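Local structure of terminase, large subunit (Enterobacteria phage P22, 4DKW) at residues 21-33 with 175-189. The protein acts as the ATP-driven motor that packages viral DNA into empty capsids and, through the C-terminal nuclease domain seen here, cuts the genome to begin and end packaging. Sequence-based numbering, arbitrary orientation.
With MG (magnesium ion), chain E.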
loop_
_atom_site.group_PDB
_atom_site.type_symbol
_atom_site.label_atom_id
_atom_site.label_comp_id
_atom_site.label_asym_id
_atom_site.label_seq_id
_atom_site.Cartn_x
_atom_site.Cartn_y
_atom_site.Cartn_z
ATOM N N GLU A 21 -10.932 -15.820 -3.411
ATOM C CA GLU A 21 -11.078 -15.691 -1.964
ATOM C C GLU A 21 -9.789 -16.053 -1.238
ATOM O O GLU A 21 -9.097 -17.009 -1.603
ATOM C CB GLU A 21 -12.225 -16.559 -1.457
ATOM C CG GLU A 21 -13.598 -16.000 -1.742
ATOM C CD GLU A 21 -14.678 -16.818 -1.074
ATOM O OE1 GLU A 21 -14.342 -17.606 -0.159
ATOM O OE2 GLU A 21 -15.857 -16.678 -1.466
ATOM N N CYS A 22 -9.471 -15.287 -0.200
ATOM C CA CYS A 22 -8.239 -15.505 0.555
ATOM C C CYS A 22 -8.214 -16.860 1.270
ATOM O O CYS A 22 -9.053 -17.125 2.137
ATOM C CB CYS A 22 -8.041 -14.390 1.585
ATOM S SG CYS A 22 -6.421 -14.429 2.336
ATOM N N PRO A 23 -7.246 -17.722 0.911
ATOM C CA PRO A 23 -7.073 -18.981 1.646
ATOM C C PRO A 23 -6.715 -18.712 3.115
ATOM O O PRO A 23 -6.110 -17.686 3.436
ATOM C CB PRO A 23 -5.901 -19.652 0.916
ATOM C CG PRO A 23 -5.893 -19.036 -0.447
ATOM C CD PRO A 23 -6.317 -17.611 -0.227
ATOM N N ASP A 24 -7.105 -19.634 3.986
ATOM C CA ASP A 24 -6.874 -19.534 5.422
ATOM C C ASP A 24 -5.422 -19.273 5.816
ATOM O O ASP A 24 -5.151 -18.618 6.819
ATOM C CB ASP A 24 -7.331 -20.830 6.099
ATOM C CG ASP A 24 -8.764 -20.764 6.576
ATOM O OD1 ASP A 24 -9.428 -19.740 6.313
ATOM O OD2 ASP A 24 -9.221 -21.739 7.216
ATOM N N HIS A 25 -4.492 -19.805 5.043
ATOM C CA HIS A 25 -3.084 -19.775 5.396
ATOM C C HIS A 25 -2.343 -18.582 4.797
ATOM O O HIS A 25 -1.145 -18.439 5.014
ATOM C CB HIS A 25 -2.400 -21.069 4.929
ATOM C CG HIS A 25 -2.665 -21.391 3.490
ATOM N ND1 HIS A 25 -1.800 -22.080 2.680
ATOM C CD2 HIS A 25 -3.696 -21.112 2.715
ATOM C CE1 HIS A 25 -2.300 -22.195 1.476
ATOM N NE2 HIS A 25 -3.453 -21.611 1.453
ATOM N N PHE A 26 -3.035 -17.735 4.041
ATOM C CA PHE A 26 -2.404 -16.517 3.522
ATOM C C PHE A 26 -2.361 -15.510 4.641
ATOM O O PHE A 26 -3.191 -15.560 5.534
ATOM C CB PHE A 26 -3.172 -15.898 2.346
ATOM C CG PHE A 26 -2.923 -16.567 1.015
ATOM C CD1 PHE A 26 -2.403 -17.852 0.945
ATOM C CD2 PHE A 26 -3.222 -15.905 -0.165
ATOM C CE1 PHE A 26 -2.195 -18.455 -0.271
ATOM C CE2 PHE A 26 -3.013 -16.508 -1.382
ATOM C CZ PHE A 26 -2.495 -17.779 -1.439
ATOM N N TYR A 27 -1.392 -14.605 4.587
ATOM C CA TYR A 27 -1.316 -13.508 5.540
ATOM C C TYR A 27 -1.901 -12.224 4.952
ATOM O O TYR A 27 -1.880 -12.018 3.737
ATOM C CB TYR A 27 0.125 -13.295 5.987
ATOM C CG TYR A 27 0.606 -14.399 6.888
ATOM C CD1 TYR A 27 0.834 -14.165 8.236
ATOM C CD2 TYR A 27 0.802 -15.686 6.399
ATOM C CE1 TYR A 27 1.265 -15.169 9.068
ATOM C CE2 TYR A 27 1.233 -16.700 7.223
ATOM C CZ TYR A 27 1.465 -16.441 8.555
ATOM O OH TYR A 27 1.902 -17.443 9.393
ATOM N N VAL A 28 -2.437 -11.374 5.822
ATOM C CA VAL A 28 -3.177 -10.188 5.398
ATOM C C VAL A 28 -2.683 -8.947 6.132
ATOM O O VAL A 28 -2.509 -8.969 7.347
ATOM C CB VAL A 28 -4.703 -10.345 5.665
ATOM C CG1 VAL A 28 -5.461 -9.121 5.167
ATOM C CG2 VAL A 28 -5.252 -11.618 5.012
ATOM N N ILE A 29 -2.447 -7.872 5.388
ATOM C CA ILE A 29 -2.072 -6.590 5.981
ATOM C C ILE A 29 -2.665 -5.447 5.164
ATOM O O ILE A 29 -2.807 -5.543 3.947
ATOM C CB ILE A 29 -0.526 -6.433 6.141
ATOM C CG1 ILE A 29 -0.191 -5.229 7.022
ATOM C CG2 ILE A 29 0.186 -6.338 4.786
ATOM C CD1 ILE A 29 1.266 -5.050 7.274
ATOM N N ASP A 30 -3.058 -4.387 5.858
ATOM C CA ASP A 30 -3.588 -3.193 5.219
ATOM C C ASP A 30 -2.548 -2.094 5.294
ATOM O O ASP A 30 -1.600 -2.169 6.088
ATOM C CB ASP A 30 -4.867 -2.721 5.926
ATOM C CG ASP A 30 -6.118 -3.372 5.374
ATOM O OD1 ASP A 30 -6.029 -4.516 4.889
ATOM O OD2 ASP A 30 -7.190 -2.734 5.427
ATOM N N ALA A 31 -2.729 -1.067 4.475
ATOM C CA ALA A 31 -1.863 0.092 4.562
ATOM C C ALA A 31 -2.609 1.360 4.182
ATOM O O ALA A 31 -3.598 1.319 3.439
ATOM C CB ALA A 31 -0.626 -0.097 3.712
ATOM N N GLN A 32 -2.114 2.484 4.691
ATOM C CA GLN A 32 -2.759 3.779 4.517
ATOM C C GLN A 32 -1.763 4.813 3.999
ATOM O O GLN A 32 -0.626 4.872 4.457
ATOM C CB GLN A 32 -3.329 4.261 5.861
ATOM C CG GLN A 32 -4.060 5.613 5.818
ATOM C CD GLN A 32 -5.421 5.543 5.128
ATOM O OE1 GLN A 32 -6.169 4.578 5.303
ATOM N NE2 GLN A 32 -5.747 6.571 4.348
ATOM N N ASP A 33 -2.190 5.612 3.028
ATOM C CA ASP A 33 -1.480 6.838 2.699
ATOM C C ASP A 33 -2.432 7.961 3.054
ATOM O O ASP A 33 -3.589 7.949 2.640
ATOM C CB ASP A 33 -1.082 6.911 1.214
ATOM C CG ASP A 33 -0.231 8.137 0.901
ATOM O OD1 ASP A 33 0.607 8.513 1.750
ATOM O OD2 ASP A 33 -0.397 8.738 -0.177
ATOM N N ALA A 175 1.099 3.404 -0.370
ATOM C CA ALA A 175 0.398 2.491 0.533
ATOM C C ALA A 175 0.821 1.037 0.312
ATOM O O ALA A 175 1.127 0.327 1.268
ATOM C CB ALA A 175 -1.111 2.638 0.376
ATOM N N THR A 176 0.845 0.600 -0.947
ATOM C CA THR A 176 1.257 -0.759 -1.265
ATOM C C THR A 176 2.659 -1.023 -0.744
ATOM O O THR A 176 2.922 -2.055 -0.139
ATOM C CB THR A 176 1.213 -1.024 -2.774
ATOM O OG1 THR A 176 -0.113 -0.787 -3.253
ATOM C CG2 THR A 176 1.589 -2.467 -3.069
ATOM N N ARG A 177 3.547 -0.064 -0.961
ATOM C CA ARG A 177 4.925 -0.170 -0.523
ATOM C C ARG A 177 5.000 -0.254 1.012
ATOM O O ARG A 177 5.769 -1.058 1.561
ATOM C CB ARG A 177 5.713 1.020 -1.073
ATOM C CG ARG A 177 7.185 0.772 -1.268
ATOM C CD ARG A 177 7.855 1.874 -2.100
ATOM N NE ARG A 177 7.233 3.184 -1.896
ATOM C CZ ARG A 177 7.390 3.936 -0.811
ATOM N NH1 ARG A 177 8.157 3.514 0.187
ATOM N NH2 ARG A 177 6.772 5.108 -0.725
ATOM N N TYR A 178 4.179 0.534 1.704
ATOM C CA TYR A 178 4.131 0.486 3.179
ATOM C C TYR A 178 3.672 -0.867 3.725
ATOM O O TYR A 178 4.215 -1.357 4.721
ATOM C CB TYR A 178 3.235 1.585 3.765
ATOM C CG TYR A 178 3.651 2.979 3.371
ATOM C CD1 TYR A 178 4.992 3.300 3.192
ATOM C CD2 TYR A 178 2.702 3.975 3.165
ATOM C CE1 TYR A 178 5.370 4.575 2.820
ATOM C CE2 TYR A 178 3.072 5.248 2.799
ATOM C CZ TYR A 178 4.407 5.543 2.631
ATOM O OH TYR A 178 4.777 6.814 2.268
ATOM N N GLY A 179 2.665 -1.455 3.084
ATOM C CA GLY A 179 2.165 -2.757 3.484
ATOM C C GLY A 179 3.225 -3.820 3.282
ATOM O O GLY A 179 3.422 -4.691 4.128
ATOM N N TYR A 180 3.913 -3.742 2.149
ATOM C CA TYR A 180 5.009 -4.646 1.851
ATOM C C TYR A 180 6.154 -4.522 2.876
ATOM O O TYR A 180 6.686 -5.523 3.368
ATOM C CB TYR A 180 5.515 -4.422 0.417
ATOM C CG TYR A 180 6.779 -5.194 0.111
ATOM C CD1 TYR A 180 6.736 -6.557 -0.112
ATOM C CD2 TYR A 180 8.017 -4.557 0.056
ATOM C CE1 TYR A 180 7.885 -7.274 -0.363
ATOM C CE2 TYR A 180 9.184 -5.270 -0.213
ATOM C CZ TYR A 180 9.101 -6.629 -0.414
ATOM O OH TYR A 180 10.224 -7.372 -0.675
ATOM N N MET A 181 6.532 -3.293 3.200
ATOM C CA MET A 181 7.614 -3.055 4.152
ATOM C C MET A 181 7.301 -3.653 5.511
ATOM O O MET A 181 8.179 -4.204 6.185
ATOM C CB MET A 181 7.862 -1.561 4.305
ATOM C CG MET A 181 8.467 -0.921 3.068
ATOM S SD MET A 181 8.411 0.883 3.140
ATOM C CE MET A 181 9.394 1.196 4.590
ATOM N N MET A 182 6.036 -3.550 5.902
ATOM C CA MET A 182 5.597 -3.989 7.221
ATOM C C MET A 182 4.987 -5.390 7.225
ATOM O O MET A 182 4.279 -5.748 8.162
ATOM C CB MET A 182 4.590 -2.990 7.791
ATOM C CG MET A 182 5.188 -1.640 8.098
ATOM S SD MET A 182 6.278 -1.655 9.543
ATOM C CE MET A 182 5.145 -1.284 10.876
ATOM N N ARG A 183 5.281 -6.178 6.195
ATOM C CA ARG A 183 4.685 -7.500 6.033
ATOM C C ARG A 183 4.935 -8.442 7.210
ATOM O O ARG A 183 4.208 -9.421 7.382
ATOM C CB ARG A 183 5.127 -8.141 4.714
ATOM C CG ARG A 183 6.603 -8.465 4.617
ATOM C CD ARG A 183 6.944 -8.886 3.212
ATOM N NE ARG A 183 8.349 -9.264 3.061
ATOM C CZ ARG A 183 9.351 -8.398 2.927
ATOM N NH1 ARG A 183 9.115 -7.092 2.941
ATOM N NH2 ARG A 183 10.593 -8.836 2.785
ATOM N N ARG A 184 5.934 -8.135 8.040
ATOM C CA ARG A 184 6.196 -8.958 9.230
ATOM C C ARG A 184 5.054 -8.861 10.250
ATOM O O ARG A 184 4.956 -9.683 11.163
ATOM C CB ARG A 184 7.530 -8.585 9.888
ATOM C CG ARG A 184 7.619 -7.123 10.363
ATOM C CD ARG A 184 9.056 -6.718 10.683
ATOM N NE ARG A 184 9.160 -5.326 11.123
ATOM C CZ ARG A 184 9.188 -4.284 10.297
ATOM N NH1 ARG A 184 9.108 -4.477 8.984
ATOM N NH2 ARG A 184 9.289 -3.045 10.777
ATOM N N PHE A 185 4.203 -7.845 10.087
ATOM C CA PHE A 185 3.040 -7.647 10.948
ATOM C C PHE A 185 1.733 -8.177 10.350
ATOM O O PHE A 185 0.690 -8.147 11.010
ATOM C CB PHE A 185 2.892 -6.178 11.343
ATOM C CG PHE A 185 4.031 -5.669 12.166
ATOM C CD1 PHE A 185 4.181 -6.064 13.483
ATOM C CD2 PHE A 185 4.966 -4.812 11.615
ATOM C CE1 PHE A 185 5.225 -5.606 14.234
ATOM C CE2 PHE A 185 6.012 -4.358 12.365
ATOM C CZ PHE A 185 6.148 -4.739 13.692
ATOM N N ALA A 186 1.793 -8.656 9.108
ATOM C CA ALA A 186 0.644 -9.285 8.462
ATOM C C ALA A 186 0.156 -10.468 9.294
ATOM O O ALA A 186 0.955 -11.235 9.834
ATOM C CB ALA A 186 1.000 -9.719 7.052
ATOM N N ARG A 187 -1.159 -10.610 9.406
ATOM C CA ARG A 187 -1.733 -11.668 10.226
ATOM C C ARG A 187 -2.343 -12.782 9.364
ATOM O O ARG A 187 -2.916 -12.519 8.307
ATOM C CB ARG A 187 -2.775 -11.085 11.184
ATOM C CG ARG A 187 -4.027 -10.553 10.492
ATOM C CD ARG A 187 -4.995 -9.892 11.473
ATOM N NE ARG A 187 -5.294 -10.724 12.637
ATOM C CZ ARG A 187 -6.295 -10.492 13.484
ATOM N NH1 ARG A 187 -7.110 -9.463 13.295
ATOM N NH2 ARG A 187 -6.489 -11.301 14.516
ATOM N N MET A 188 -2.205 -14.029 9.807
ATOM C CA MET A 188 -2.746 -15.156 9.053
ATOM C C MET A 188 -4.264 -15.078 8.974
ATOM O O MET A 188 -4.927 -14.835 9.975
ATOM C CB MET A 188 -2.327 -16.481 9.678
ATOM C CG MET A 188 -2.685 -17.668 8.819
ATOM S SD MET A 188 -2.134 -19.207 9.542
ATOM C CE MET A 188 -0.742 -19.603 8.497
ATOM N N MET A 189 -4.803 -15.274 7.774
ATOM C CA MET A 189 -6.236 -15.154 7.521
ATOM C C MET A 189 -7.100 -15.932 8.518
ATOM O O MET A 189 -8.083 -15.406 9.021
ATOM C CB MET A 189 -6.558 -15.584 6.088
ATOM C CG MET A 189 -8.031 -15.509 5.718
ATOM S SD MET A 189 -8.721 -13.854 5.689
ATOM C CE MET A 189 -10.365 -14.200 5.077
HETATM MG MG MG E . 0.097 10.646 -0.895
HETATM O O HOH W 1 0.948 10.912 0.890
HETATM O O HOH W 2 0.205 12.517 -1.956
#
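Met188 lies across one face of the Tyr27 ring, its CB 4.0 Å from the ring centroid in a CH-pi contact. Beyond it the thioether bends back, giving an oblique Met-aromatic approach and bringing CE to 3.5 Å from Tyr27 OH. The ring edge meets Ala186 O, near the ring plane. Tyr27 and Met188 form a non-hydrogen-bonded antiparallel pair; next to it, hydrogen bonds from Val28 N to Arg187 O (2.8 Å) and from Arg187 N to Val28 O join the strands, and Met189 N donates almost straight to Phe26 O (167° at the hydrogen). Met189 turns at chi2 (66°), bringing its sulfur against both Cys22 SG and Val28 CG2.

Farther along, Ile29 rests CB on Ala186 CB, while its extended branch carries CD1 to the Met182 carbonyl where helix 171-181 ends. Ala31 CB packs on the helix backbone, 3.0 Å from Ala175 O and 3.6 Å from Gly179 N; consistent with Gly179 lacking a side chain, the axes of helix 175-181 and strand 27-33 approach to 6.8 Å. Tyr178 turns its ring edge to Gln32 O. Asp33 OD2 binds magnesium at 2.1 Å, a second ligand being Asp171, at the start of helix 171-181, and OD1 accepts from a metal-bound water. The apolar strand-helix interface of this RNase H-like domain thus probably helps hold two catalytic carboxylates at one metal.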